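Side-chain contacts in restriction endonuclease LpnPI (Legionella pneumophila subsp. pneumophila str. Philadelphia 1, PDB 4RZL), which recognises modified cytosines in DNA through the N-terminal, SRA-type domain described here and, as a whole protein, probably acts as an endonuclease: residues D39-I44 against L65-T70; G75-S80 against Q176-Y181; P130-F135 against A183-L188; P155-L160 against V225-S230. All blocks are in the same frame, centred on the assembly; numbering follows the deposited sequence.

Contact 1 of 4, residues D39-I44 against L65-T70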
loop_
_atom_site.group_PDB
_atom_site.type_symbol
_atom_site.label_atom_id
_atom_site.label_comp_id
_atom_site.label_asym_id
_atom_site.label_seq_id
_atom_site.Cartn_x
_atom_site.Cartn_y
_atom_site.Cartn_z
ATOM N N ASP A 39 -8.069 10.811 -10.432
ATOM C CA ASP A 39 -7.281 9.889 -9.622
ATOM C C ASP A 39 -6.705 8.755 -10.469
ATOM O O ASP A 39 -7.451 7.949 -11.026
ATOM C CB ASP A 39 -8.149 9.317 -8.500
ATOM C CG ASP A 39 -7.494 8.153 -7.791
ATOM O OD1 ASP A 39 -6.484 8.383 -7.105
ATOM O OD2 ASP A 39 -7.978 7.008 -7.924
ATOM N N PRO A 40 -5.370 8.672 -10.549
ATOM C CA PRO A 40 -4.773 7.619 -11.380
ATOM C C PRO A 40 -4.961 6.209 -10.828
ATOM O O PRO A 40 -5.129 5.280 -11.622
ATOM C CB PRO A 40 -3.282 7.997 -11.419
ATOM C CG PRO A 40 -3.065 8.830 -10.194
ATOM C CD PRO A 40 -4.358 9.585 -9.987
ATOM N N ILE A 41 -4.946 6.042 -9.508
ATOM C CA ILE A 41 -5.020 4.713 -8.930
ATOM C C ILE A 41 -6.299 3.960 -9.314
ATOM O O ILE A 41 -6.238 2.783 -9.672
ATOM C CB ILE A 41 -4.920 4.764 -7.394
ATOM C CG1 ILE A 41 -3.504 5.165 -6.984
ATOM C CG2 ILE A 41 -5.253 3.404 -6.793
ATOM C CD1 ILE A 41 -3.329 5.350 -5.499
ATOM N N SER A 42 -7.455 4.623 -9.239
ATOM C CA SER A 42 -8.721 3.951 -9.544
ATOM C C SER A 42 -8.865 3.660 -11.042
ATOM O O SER A 42 -9.636 2.795 -11.441
ATOM C CB SER A 42 -9.921 4.773 -9.043
ATOM O OG SER A 42 -9.819 6.126 -9.450
ATOM N N LYS A 43 -8.126 4.377 -11.876
ATOM C CA LYS A 43 -8.140 4.081 -13.311
ATOM C C LYS A 43 -7.304 2.840 -13.636
ATOM O O LYS A 43 -7.676 2.025 -14.480
ATOM C CB LYS A 43 -7.634 5.271 -14.112
ATOM C CG LYS A 43 -7.961 5.154 -15.591
ATOM C CD LYS A 43 -7.729 6.469 -16.283
ATOM C CE LYS A 43 -8.276 6.438 -17.690
ATOM N NZ LYS A 43 -7.999 7.729 -18.358
ATOM N N ILE A 44 -6.170 2.706 -12.957
ATOM C CA ILE A 44 -5.296 1.553 -13.134
ATOM C C ILE A 44 -5.969 0.277 -12.648
ATOM O O ILE A 44 -5.880 -0.776 -13.282
ATOM C CB ILE A 44 -3.970 1.736 -12.362
ATOM C CG1 ILE A 44 -3.253 2.999 -12.824
ATOM C CG2 ILE A 44 -3.072 0.509 -12.516
ATOM C CD1 ILE A 44 -2.056 3.380 -11.940
ATOM N N LEU A 65 -7.732 -7.048 -2.382
ATOM C CA LEU A 65 -6.564 -6.191 -2.577
ATOM C C LEU A 65 -6.671 -5.004 -1.651
ATOM O O LEU A 65 -7.762 -4.461 -1.451
ATOM C CB LEU A 65 -6.451 -5.700 -4.029
ATOM C CG LEU A 65 -5.342 -4.667 -4.304
ATOM C CD1 LEU A 65 -3.962 -5.318 -4.273
ATOM C CD2 LEU A 65 -5.549 -3.915 -5.619
ATOM N N ILE A 66 -5.542 -4.603 -1.087
ATOM C CA ILE A 66 -5.483 -3.350 -0.360
ATOM C C ILE A 66 -4.477 -2.404 -1.003
ATOM O O ILE A 66 -3.361 -2.790 -1.333
ATOM C CB ILE A 66 -5.128 -3.598 1.109
ATOM C CG1 ILE A 66 -6.335 -4.226 1.821
ATOM C CG2 ILE A 66 -4.692 -2.313 1.778
ATOM C CD1 ILE A 66 -6.024 -4.724 3.180
ATOM N N VAL A 67 -4.878 -1.155 -1.179
ATOM C CA VAL A 67 -3.956 -0.150 -1.656
ATOM C C VAL A 67 -3.677 0.841 -0.525
ATOM O O VAL A 67 -4.595 1.313 0.150
ATOM C CB VAL A 67 -4.503 0.591 -2.906
ATOM C CG1 VAL A 67 -3.681 1.824 -3.195
ATOM C CG2 VAL A 67 -4.514 -0.334 -4.103
ATOM N N LEU A 68 -2.400 1.114 -0.304
ATOM C CA LEU A 68 -1.973 2.133 0.634
ATOM C C LEU A 68 -1.426 3.297 -0.150
ATOM O O LEU A 68 -0.553 3.125 -1.002
ATOM C CB LEU A 68 -0.906 1.610 1.597
ATOM C CG LEU A 68 -1.280 0.372 2.409
ATOM C CD1 LEU A 68 -0.129 0.036 3.354
ATOM C CD2 LEU A 68 -2.584 0.606 3.152
ATOM N N TYR A 69 -1.923 4.487 0.154
ATOM C CA TYR A 69 -1.534 5.675 -0.574
ATOM C C TYR A 69 -1.108 6.760 0.403
ATOM O O TYR A 69 -1.804 7.046 1.376
ATOM C CB TYR A 69 -2.696 6.153 -1.465
ATOM C CG TYR A 69 -2.459 7.511 -2.044
ATOM C CD1 TYR A 69 -1.468 7.700 -2.990
ATOM C CD2 TYR A 69 -3.206 8.611 -1.638
ATOM C CE1 TYR A 69 -1.219 8.936 -3.524
ATOM C CE2 TYR A 69 -2.967 9.864 -2.175
ATOM C CZ TYR A 69 -1.966 10.014 -3.126
ATOM O OH TYR A 69 -1.687 11.235 -3.686
ATOM N N THR A 70 0.050 7.357 0.157
ATOM C CA THR A 70 0.511 8.423 1.021
ATOM C C THR A 70 1.100 9.570 0.203
ATOM O O THR A 70 1.690 9.355 -0.859
ATOM C CB THR A 70 1.569 7.924 2.017
ATOM O OG1 THR A 70 2.130 9.049 2.699
ATOM C CG2 THR A 70 2.678 7.185 1.307
#
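Ile41 touches Val67 and Tyr69, and its side chain carries the whole helix side of the 117 Å² contact. The nearest CA atoms, Ile41 CA and Val67 CA, lie 8.8 Å apart, so the gap is bridged by side chains alone. Ile41 CB points toward the strand and forks there. The short branch, CG2, sits 4.2 Å from Val67 CG1. The long branch starts at CG1, anti to the carbonyl carbon (chi1 -70°), and runs on extended (chi2 175°), which carries its methyl past Val67 to the tyrosine. At the tip, Ile41 CD1 is again 4.2 Å from Val67 CG1 but closer, at 3.9 Å, to Tyr69 CD1. It meets the ring obliquely, near the root of the side chain, while the phenol end of Tyr69 takes no part. Val67 and Tyr69, two apart on one strand, thus present their side chains on the same face. The helix is fixed at its start by Asp39, the N-cap: OD2 accepts from Ser42 N at 2.8 Å, met from above the carboxylate plane, and from Ser42 OG through its anti lone pair. The same oxygen forms a salt bridge with Arg55 of strand 54-57, tying the helix start to the sheet. Helix 40-44 therefore lies against the face of the curved sheet, with Ile41 also resting on Arg55 and on Phe135 of strand 132-137, the two strands that pair with 65-70.

Contact 2 of 4, residues G75-S80 against Q176-Y181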
loop_
_atom_site.group_PDB
_atom_site.type_symbol
_atom_site.label_atom_id
_atom_site.label_comp_id
_atom_site.label_asym_id
_atom_site.label_seq_id
_atom_site.Cartn_x
_atom_site.Cartn_y
_atom_site.Cartn_z
ATOM N N GLY A 75 5.172 15.984 8.010
ATOM C CA GLY A 75 6.206 15.599 8.956
ATOM C C GLY A 75 5.647 15.002 10.241
ATOM O O GLY A 75 6.343 14.255 10.932
ATOM N N ASP A 76 4.402 15.332 10.577
ATOM C CA ASP A 76 3.790 14.768 11.782
ATOM C C ASP A 76 3.542 13.270 11.622
ATOM O O ASP A 76 3.672 12.516 12.587
ATOM C CB ASP A 76 2.484 15.476 12.123
ATOM C CG ASP A 76 2.693 16.949 12.482
ATOM O OD1 ASP A 76 3.738 17.278 13.074
ATOM O OD2 ASP A 76 1.803 17.770 12.180
ATOM N N TRP A 77 3.202 12.834 10.407
ATOM C CA TRP A 77 3.031 11.403 10.151
ATOM C C TRP A 77 4.007 10.982 9.065
ATOM O O TRP A 77 3.643 10.871 7.898
ATOM C CB TRP A 77 1.591 11.088 9.752
ATOM C CG TRP A 77 0.600 11.626 10.727
ATOM C CD1 TRP A 77 -0.165 12.753 10.587
ATOM C CD2 TRP A 77 0.270 11.073 12.004
ATOM N NE1 TRP A 77 -0.955 12.928 11.700
ATOM C CE2 TRP A 77 -0.705 11.913 12.584
ATOM C CE3 TRP A 77 0.711 9.954 12.722
ATOM C CZ2 TRP A 77 -1.250 11.664 13.835
ATOM C CZ3 TRP A 77 0.171 9.715 13.964
ATOM C CH2 TRP A 77 -0.804 10.565 14.510
ATOM N N PRO A 78 5.264 10.756 9.455
ATOM C CA PRO A 78 6.333 10.582 8.469
ATOM C C PRO A 78 6.351 9.208 7.759
ATOM O O PRO A 78 7.249 8.405 8.039
ATOM C CB PRO A 78 7.596 10.772 9.318
ATOM C CG PRO A 78 7.197 10.280 10.679
ATOM C CD PRO A 78 5.746 10.634 10.845
ATOM N N ASP A 79 5.412 8.946 6.848
ATOM C CA ASP A 79 5.497 7.724 6.040
ATOM C C ASP A 79 6.828 7.692 5.303
ATOM O O ASP A 79 7.308 8.732 4.854
ATOM C CB ASP A 79 4.362 7.627 5.028
ATOM C CG ASP A 79 2.993 7.588 5.681
ATOM O OD1 ASP A 79 2.837 6.969 6.752
ATOM O OD2 ASP A 79 2.058 8.161 5.101
ATOM N N SER A 80 7.430 6.512 5.174
ATOM C CA SER A 80 8.724 6.427 4.499
ATOM C C SER A 80 9.008 5.064 3.877
ATOM O O SER A 80 8.488 4.030 4.309
ATOM C CB SER A 80 9.857 6.763 5.471
ATOM O OG SER A 80 9.926 5.782 6.486
ATOM N N GLN A 176 -5.044 17.948 22.696
ATOM C CA GLN A 176 -5.860 16.722 22.722
ATOM C C GLN A 176 -5.013 15.530 22.306
ATOM O O GLN A 176 -4.449 15.532 21.214
ATOM C CB GLN A 176 -7.078 16.833 21.785
ATOM C CG GLN A 176 -8.118 17.848 22.238
ATOM C CD GLN A 176 -9.133 17.236 23.189
ATOM O OE1 GLN A 176 -9.381 16.022 23.159
ATOM N NE2 GLN A 176 -9.717 18.067 24.048
ATOM N N ARG A 177 -4.919 14.520 23.172
ATOM C CA ARG A 177 -4.102 13.336 22.881
ATOM C C ARG A 177 -4.940 12.206 22.276
ATOM O O ARG A 177 -6.080 11.961 22.696
ATOM C CB ARG A 177 -3.384 12.860 24.151
ATOM C CG ARG A 177 -2.332 13.861 24.662
ATOM C CD ARG A 177 -1.885 13.510 26.084
ATOM N NE ARG A 177 -2.940 13.794 27.063
ATOM C CZ ARG A 177 -2.868 13.490 28.357
ATOM N NH1 ARG A 177 -1.788 12.896 28.847
ATOM N NH2 ARG A 177 -3.877 13.781 29.166
ATOM N N PHE A 178 -4.363 11.505 21.299
ATOM C CA PHE A 178 -5.060 10.425 20.601
ATOM C C PHE A 178 -4.033 9.456 20.029
ATOM O O PHE A 178 -2.849 9.781 19.952
ATOM C CB PHE A 178 -5.960 10.990 19.489
ATOM C CG PHE A 178 -5.200 11.747 18.428
ATOM C CD1 PHE A 178 -4.771 13.045 18.657
ATOM C CD2 PHE A 178 -4.912 11.155 17.204
ATOM C CE1 PHE A 178 -4.063 13.735 17.696
ATOM C CE2 PHE A 178 -4.212 11.831 16.229
ATOM C CZ PHE A 178 -3.782 13.126 16.464
ATOM N N GLN A 179 -4.489 8.272 19.628
ATOM C CA GLN A 179 -3.578 7.236 19.133
ATOM C C GLN A 179 -3.787 6.914 17.657
ATOM O O GLN A 179 -4.892 7.042 17.121
ATOM C CB GLN A 179 -3.737 5.955 19.956
ATOM C CG GLN A 179 -3.252 6.045 21.398
ATOM C CD GLN A 179 -3.371 4.710 22.107
ATOM O OE1 GLN A 179 -4.470 4.167 22.249
ATOM N NE2 GLN A 179 -2.230 4.160 22.531
ATOM N N ASN A 180 -2.709 6.486 17.012
ATOM C CA ASN A 180 -2.748 6.096 15.616
ATOM C C ASN A 180 -1.734 4.973 15.411
ATOM O O ASN A 180 -0.776 4.847 16.179
ATOM C CB ASN A 180 -2.434 7.302 14.703
ATOM C CG ASN A 180 -2.825 7.058 13.227
ATOM O OD1 ASN A 180 -3.675 6.202 12.911
ATOM N ND2 ASN A 180 -2.176 7.797 12.322
ATOM N N TYR A 181 -1.923 4.159 14.380
ATOM C CA TYR A 181 -0.978 3.074 14.143
ATOM C C TYR A 181 0.236 3.527 13.347
ATOM O O TYR A 181 0.139 4.320 12.402
ATOM C CB TYR A 181 -1.658 1.920 13.406
ATOM C CG TYR A 181 -2.422 0.973 14.304
ATOM C CD1 TYR A 181 -1.857 0.473 15.482
ATOM C CD2 TYR A 181 -3.720 0.604 13.993
ATOM C CE1 TYR A 181 -2.568 -0.384 16.301
ATOM C CE2 TYR A 181 -4.438 -0.254 14.808
ATOM C CZ TYR A 181 -3.856 -0.742 15.956
ATOM O OH TYR A 181 -4.576 -1.597 16.748
#
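Trp77 and Asn180 hold the closest backbones of the two segments, yet their CA atoms are 9.6 Å apart, an irregular loop facing a strand with no hydrogen bond between them. The indole fills the gap. Asn180 comes over one face of its six-membered ring, ND2 standing 3.4 Å above the plane and displaced toward the rim, nearest to Trp77 CZ3. The amide is upright on the indole, with planes 84° apart, and Asn180 CB adds apolar contact 3.6 Å from Trp77 CZ3. This is packing: Asn180 ND2 donates to Gly92 O, and OD1 accepts from Asn94 N and Asn109 ND2, so the buried amide is fixed by polar partners that also set its rotation. Phe178 approaches the indole from the opposite direction and meets its edge, Phe178 CE2 lying 3.8 Å from Trp77 CZ2, with CZ in the indole plane. Its ring reaches that edge because CG lies between the backbone N and the carbonyl carbon (chi1 61°). Just after the tryptophan, Pro78 centres an inverse gamma turn in which Asp79 N donates to Trp77 O at 2.8 Å; this compact bend immediately precedes strand 80-82. Trp77 also has a cation-pi contact with Lys171. The indole thus packs the loop between strands 65-70 and 80-82 against the first half of strand 176-187, beside its partner 166-173 and the chain after strand 87-91, whose Gly92 and Asn94 grip Asn180.

Contact 3 of 4, residues P130-F135 against A183-L188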
loop_
_atom_site.group_PDB
_atom_site.type_symbol
_atom_site.label_atom_id
_atom_site.label_comp_id
_atom_site.label_asym_id
_atom_site.label_seq_id
_atom_site.Cartn_x
_atom_site.Cartn_y
_atom_site.Cartn_z
ATOM N N PRO A 130 -4.523 -10.074 2.149
ATOM C CA PRO A 130 -4.517 -9.898 0.701
ATOM C C PRO A 130 -3.234 -9.231 0.219
ATOM O O PRO A 130 -2.466 -8.714 1.023
ATOM C CB PRO A 130 -5.710 -8.975 0.467
ATOM C CG PRO A 130 -5.672 -8.085 1.667
ATOM C CD PRO A 130 -5.169 -8.933 2.821
ATOM N N PRO A 131 -3.017 -9.217 -1.096
ATOM C CA PRO A 131 -1.920 -8.407 -1.615
ATOM C C PRO A 131 -2.093 -6.951 -1.199
ATOM O O PRO A 131 -3.219 -6.453 -1.119
ATOM C CB PRO A 131 -2.072 -8.548 -3.129
ATOM C CG PRO A 131 -2.816 -9.783 -3.324
ATOM C CD PRO A 131 -3.719 -9.951 -2.163
ATOM N N ILE A 132 -0.989 -6.277 -0.928
ATOM C CA ILE A 132 -1.037 -4.852 -0.639
ATOM C C ILE A 132 -0.190 -4.131 -1.677
ATOM O O ILE A 132 0.958 -4.525 -1.928
ATOM C CB ILE A 132 -0.531 -4.540 0.783
ATOM C CG1 ILE A 132 -1.489 -5.123 1.824
ATOM C CG2 ILE A 132 -0.387 -3.046 0.984
ATOM C CD1 ILE A 132 -0.928 -5.136 3.233
ATOM N N PHE A 133 -0.777 -3.120 -2.316
ATOM C CA PHE A 133 -0.041 -2.264 -3.250
ATOM C C PHE A 133 0.226 -0.897 -2.618
ATOM O O PHE A 133 -0.692 -0.259 -2.077
ATOM C CB PHE A 133 -0.809 -2.059 -4.558
ATOM C CG PHE A 133 -0.960 -3.305 -5.408
ATOM C CD1 PHE A 133 -0.327 -4.492 -5.078
ATOM C CD2 PHE A 133 -1.766 -3.277 -6.531
ATOM C CE1 PHE A 133 -0.481 -5.620 -5.858
ATOM C CE2 PHE A 133 -1.931 -4.415 -7.320
ATOM C CZ PHE A 133 -1.291 -5.583 -6.979
ATOM N N ILE A 134 1.470 -0.436 -2.700
ATOM C CA ILE A 134 1.842 0.886 -2.181
ATOM C C ILE A 134 2.042 1.905 -3.288
ATOM O O ILE A 134 2.744 1.633 -4.268
ATOM C CB ILE A 134 3.140 0.830 -1.351
ATOM C CG1 ILE A 134 3.015 -0.185 -0.216
ATOM C CG2 ILE A 134 3.518 2.230 -0.815
ATOM C CD1 ILE A 134 4.370 -0.564 0.381
ATOM N N PHE A 135 1.400 3.065 -3.152
ATOM C CA PHE A 135 1.612 4.208 -4.064
ATOM C C PHE A 135 1.994 5.430 -3.247
ATOM O O PHE A 135 1.486 5.624 -2.129
ATOM C CB PHE A 135 0.352 4.540 -4.887
ATOM C CG PHE A 135 -0.052 3.475 -5.879
ATOM C CD1 PHE A 135 -0.866 2.421 -5.495
ATOM C CD2 PHE A 135 0.344 3.561 -7.208
ATOM C CE1 PHE A 135 -1.262 1.444 -6.417
ATOM C CE2 PHE A 135 -0.039 2.600 -8.135
ATOM C CZ PHE A 135 -0.840 1.532 -7.741
ATOM N N ALA A 183 2.686 1.329 11.199
ATOM C CA ALA A 183 2.724 -0.040 10.681
ATOM C C ALA A 183 3.931 -0.244 9.783
ATOM O O ALA A 183 4.216 0.597 8.940
ATOM C CB ALA A 183 1.430 -0.358 9.904
ATOM N N ILE A 184 4.611 -1.379 9.934
ATOM C CA ILE A 184 5.819 -1.654 9.158
ATOM C C ILE A 184 5.585 -2.836 8.199
ATOM O O ILE A 184 5.116 -3.898 8.605
ATOM C CB ILE A 184 7.021 -1.936 10.087
ATOM C CG1 ILE A 184 7.224 -0.759 11.052
ATOM C CG2 ILE A 184 8.304 -2.247 9.274
ATOM C CD1 ILE A 184 8.532 -0.791 11.835
ATOM N N PHE A 185 5.891 -2.624 6.923
ATOM C CA PHE A 185 5.655 -3.611 5.873
ATOM C C PHE A 185 6.948 -3.999 5.175
ATOM O O PHE A 185 7.904 -3.225 5.168
ATOM C CB PHE A 185 4.682 -3.068 4.817
ATOM C CG PHE A 185 3.307 -2.759 5.348
ATOM C CD1 PHE A 185 3.025 -1.526 5.927
ATOM C CD2 PHE A 185 2.299 -3.702 5.278
ATOM C CE1 PHE A 185 1.747 -1.244 6.412
ATOM C CE2 PHE A 185 1.018 -3.425 5.760
ATOM C CZ PHE A 185 0.745 -2.200 6.322
ATOM N N THR A 186 6.939 -5.181 4.561
ATOM C CA THR A 186 8.021 -5.658 3.709
ATOM C C THR A 186 7.648 -5.491 2.244
ATOM O O THR A 186 6.564 -5.901 1.829
ATOM C CB THR A 186 8.320 -7.151 3.943
ATOM O OG1 THR A 186 8.665 -7.360 5.312
ATOM C CG2 THR A 186 9.450 -7.636 3.012
ATOM N N ILE A 187 8.540 -4.903 1.456
ATOM C CA ILE A 187 8.303 -4.831 0.023
ATOM C C ILE A 187 8.861 -6.098 -0.632
ATOM O O ILE A 187 10.034 -6.434 -0.478
ATOM C CB ILE A 187 8.931 -3.565 -0.603
ATOM C CG1 ILE A 187 8.341 -2.310 0.057
ATOM C CG2 ILE A 187 8.674 -3.528 -2.098
ATOM C CD1 ILE A 187 8.875 -1.022 -0.482
ATOM N N LEU A 188 8.003 -6.802 -1.359
ATOM C CA LEU A 188 8.395 -8.059 -1.994
ATOM C C LEU A 188 9.210 -7.868 -3.279
ATOM O O LEU A 188 9.043 -6.886 -4.004
ATOM C CB LEU A 188 7.157 -8.887 -2.310
ATOM C CG LEU A 188 6.298 -9.307 -1.125
ATOM C CD1 LEU A 188 5.046 -10.015 -1.625
ATOM C CD2 LEU A 188 7.095 -10.208 -0.184
#
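Phe185, with 48 Å² buried, meets Ile132 across the interior of the domain. The tip methyl Ile132 CD1 lies 3.6 Å from Phe185 CE2 and 4.1 Å from Phe185 CD2, and the two side chains cross at about a right angle. The methyl reaches the CD2-CE2 side of the ring obliquely. Ile132 gets there because CG1 is anti to the carbonyl carbon and the chain then runs extended (chi2 167°), placing CD1 far from its own backbone. Two residues on, Ile134 repeats this shape and buries 39 Å²; its CD1 approaches Ile187 CG1 at 4.3 Å. Ile187 sets off at a slant, and its CG1 branch is what turns toward Ile134. The pairs are matched in order, 132 with 185 and 134 with 187, although the sheet's twist and curl have turned the two strands steeply against each other. They are not hydrogen-bonded to each other: strand 147-155 lies between them and pairs antiparallel with both, and the nearest CA atoms, Ile134 CA and Ile187 CA, remain 8.9 Å apart. Such next-but-one contact across a middle strand fits the strongly curled sheet of the SRA and PUA-like fold, whose concave side brings these chains together. Ala153 of that middle strand touches Ile134. Helix 108-119 packs on the same apolar surface: Phe116 meets Phe185 edge-to-face, Leu112 also touches Phe185, and Leu115 rests on Ile132.

Contact 4 of 4, residues P155-L160 against V225-S230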
loop_
_atom_site.group_PDB
_atom_site.type_symbol
_atom_site.label_atom_id
_atom_site.label_comp_id
_atom_site.label_asym_id
_atom_site.label_seq_id
_atom_site.Cartn_x
_atom_site.Cartn_y
_atom_site.Cartn_z
ATOM N N PRO A 155 2.542 -7.423 5.501
ATOM C CA PRO A 155 2.702 -6.947 6.883
ATOM C C PRO A 155 3.908 -7.554 7.576
ATOM O O PRO A 155 4.159 -8.748 7.421
ATOM C CB PRO A 155 1.397 -7.393 7.575
ATOM C CG PRO A 155 0.399 -7.597 6.422
ATOM C CD PRO A 155 1.249 -8.109 5.289
ATOM N N GLY A 156 4.624 -6.742 8.344
ATOM C CA GLY A 156 5.739 -7.222 9.134
ATOM C C GLY A 156 7.051 -7.082 8.393
ATOM O O GLY A 156 7.093 -6.634 7.238
ATOM N N TYR A 157 8.129 -7.472 9.060
ATOM C CA TYR A 157 9.465 -7.357 8.485
ATOM C C TYR A 157 10.374 -8.377 9.171
ATOM O O TYR A 157 10.268 -8.560 10.377
ATOM C CB TYR A 157 10.016 -5.924 8.650
ATOM C CG TYR A 157 11.247 -5.695 7.801
ATOM C CD1 TYR A 157 11.132 -5.304 6.474
ATOM C CD2 TYR A 157 12.520 -5.925 8.309
ATOM C CE1 TYR A 157 12.249 -5.128 5.681
ATOM C CE2 TYR A 157 13.651 -5.757 7.522
ATOM C CZ TYR A 157 13.506 -5.360 6.211
ATOM O OH TYR A 157 14.618 -5.191 5.423
ATOM N N PRO A 158 11.253 -9.054 8.403
ATOM C CA PRO A 158 12.141 -10.047 9.035
ATOM C C PRO A 158 12.939 -9.451 10.189
ATOM O O PRO A 158 13.556 -8.395 10.028
ATOM C CB PRO A 158 13.063 -10.501 7.891
ATOM C CG PRO A 158 12.854 -9.522 6.767
ATOM C CD PRO A 158 11.469 -8.961 6.944
ATOM N N GLY A 159 12.868 -10.090 11.354
ATOM C CA GLY A 159 13.585 -9.619 12.531
ATOM C C GLY A 159 12.815 -8.650 13.414
ATOM O O GLY A 159 13.275 -8.310 14.500
ATOM N N LEU A 160 11.648 -8.191 12.962
ATOM C CA LEU A 160 10.806 -7.324 13.792
ATOM C C LEU A 160 9.705 -8.112 14.492
ATOM O O LEU A 160 8.973 -8.876 13.856
ATOM C CB LEU A 160 10.160 -6.199 12.969
ATOM C CG LEU A 160 11.003 -5.035 12.469
ATOM C CD1 LEU A 160 10.069 -3.971 11.947
ATOM C CD2 LEU A 160 11.904 -4.478 13.565
ATOM N N VAL A 225 12.534 -10.391 -0.084
ATOM C CA VAL A 225 12.511 -8.939 0.068
ATOM C C VAL A 225 13.201 -8.239 -1.100
ATOM O O VAL A 225 14.265 -8.671 -1.553
ATOM C CB VAL A 225 13.204 -8.497 1.387
ATOM C CG1 VAL A 225 13.002 -6.998 1.632
ATOM C CG2 VAL A 225 12.688 -9.306 2.574
ATOM N N LEU A 226 12.600 -7.146 -1.573
ATOM C CA LEU A 226 13.230 -6.290 -2.570
ATOM C C LEU A 226 14.320 -5.461 -1.893
ATOM O O LEU A 226 14.044 -4.423 -1.279
ATOM C CB LEU A 226 12.201 -5.385 -3.253
ATOM C CG LEU A 226 12.461 -4.927 -4.695
ATOM C CD1 LEU A 226 11.261 -4.163 -5.253
ATOM C CD2 LEU A 226 13.704 -4.088 -4.812
ATOM N N ILE A 227 15.554 -5.947 -1.984
ATOM C CA ILE A 227 16.726 -5.262 -1.423
ATOM C C ILE A 227 17.457 -4.479 -2.506
ATOM O O ILE A 227 17.957 -5.076 -3.464
ATOM C CB ILE A 227 17.692 -6.268 -0.787
ATOM C CG1 ILE A 227 16.989 -7.020 0.346
ATOM C CG2 ILE A 227 18.933 -5.575 -0.277
ATOM C CD1 ILE A 227 16.566 -6.098 1.490
ATOM N N ALA A 228 17.508 -3.153 -2.376
ATOM C CA ALA A 228 18.050 -2.309 -3.454
ATOM C C ALA A 228 19.050 -1.250 -2.963
ATOM O O ALA A 228 18.670 -0.100 -2.722
ATOM C CB ALA A 228 16.894 -1.633 -4.217
ATOM N N PRO A 229 20.333 -1.638 -2.817
ATOM C CA PRO A 229 21.385 -0.722 -2.353
ATOM C C PRO A 229 21.586 0.459 -3.303
ATOM O O PRO A 229 21.448 0.313 -4.524
ATOM C CB PRO A 229 22.640 -1.612 -2.295
ATOM C CG PRO A 229 22.317 -2.808 -3.135
ATOM C CD PRO A 229 20.835 -3.014 -3.005
ATOM N N SER A 230 21.883 1.621 -2.732
ATOM C CA SER A 230 22.023 2.853 -3.500
ATOM C C SER A 230 23.342 2.931 -4.258
ATOM O O SER A 230 24.358 2.426 -3.793
ATOM C CB SER A 230 21.906 4.069 -2.566
ATOM O OG SER A 230 20.551 4.365 -2.248
#
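Val225 contributes the most surface here, 43 Å² of 103 Å² in all, and each of its methyls has its own partner. Val225 CG2 lies 4.2 Å from Pro158 CG, while Val225 CG1 is 4.5 Å from the phenol oxygen Tyr157 OH. That oxygen also has Ile227 CD1 at 4.5 Å, at the exposed margin of the contact. Tyr157 starts at an angle to the opposing segment, but its CG is anti to the backbone N (chi1 -167°), which sends the ring and its hydroxyl outward to the two aliphatic groups. The adjacent proline leans over one face of this ring, with Pro158 CD 3.4 Å above its plane, displaced toward the rim. Both residues are set by a type II beta turn from Tyr157 to Leu160, closed by Leu160 N donating to Tyr157 O at 3.0 Å; Pro158 and Gly159 fill its two central positions, the glycine with positive phi (90°). Further out, Tyr157 OH bonds to Lys85 O, and Gly156 O to Thr186 OG1. Thr186 also packs on Tyr157, Pro158 and Val225, so strand 176-187 forms a common floor. The C-terminal segment is held to that strand by backbone bonding of Leu226 with Ile187. Between the segments there are only loose van der Waals contacts and no hydrogen bond, which probably means that strand 176-187 and nearby loops, by bonding and packing, place them more than direct touch does.

From the N terminus, contact 1 closes first, folding helix 40-44 onto strand 65-70 around a loop that includes strand 54-57; it is in series with all the others. Contact 2 then opens at 75-80 and spans 95 residues to strand 176-187. Contact 3 starts inside that span and closes just beyond it on the same strand, so the two cross. Contact 4 opens within both and closes near the end of the construct, crossing each. Direct links join them: Thr70 bonds to Asp79, strands 65-70 and 132-137 are neighbours, and Ile184 packs on Leu160. Helix, loops, C-terminal tail and curled sheet are thereby tied together, with strand 176-187 shared by contacts 2 and 3.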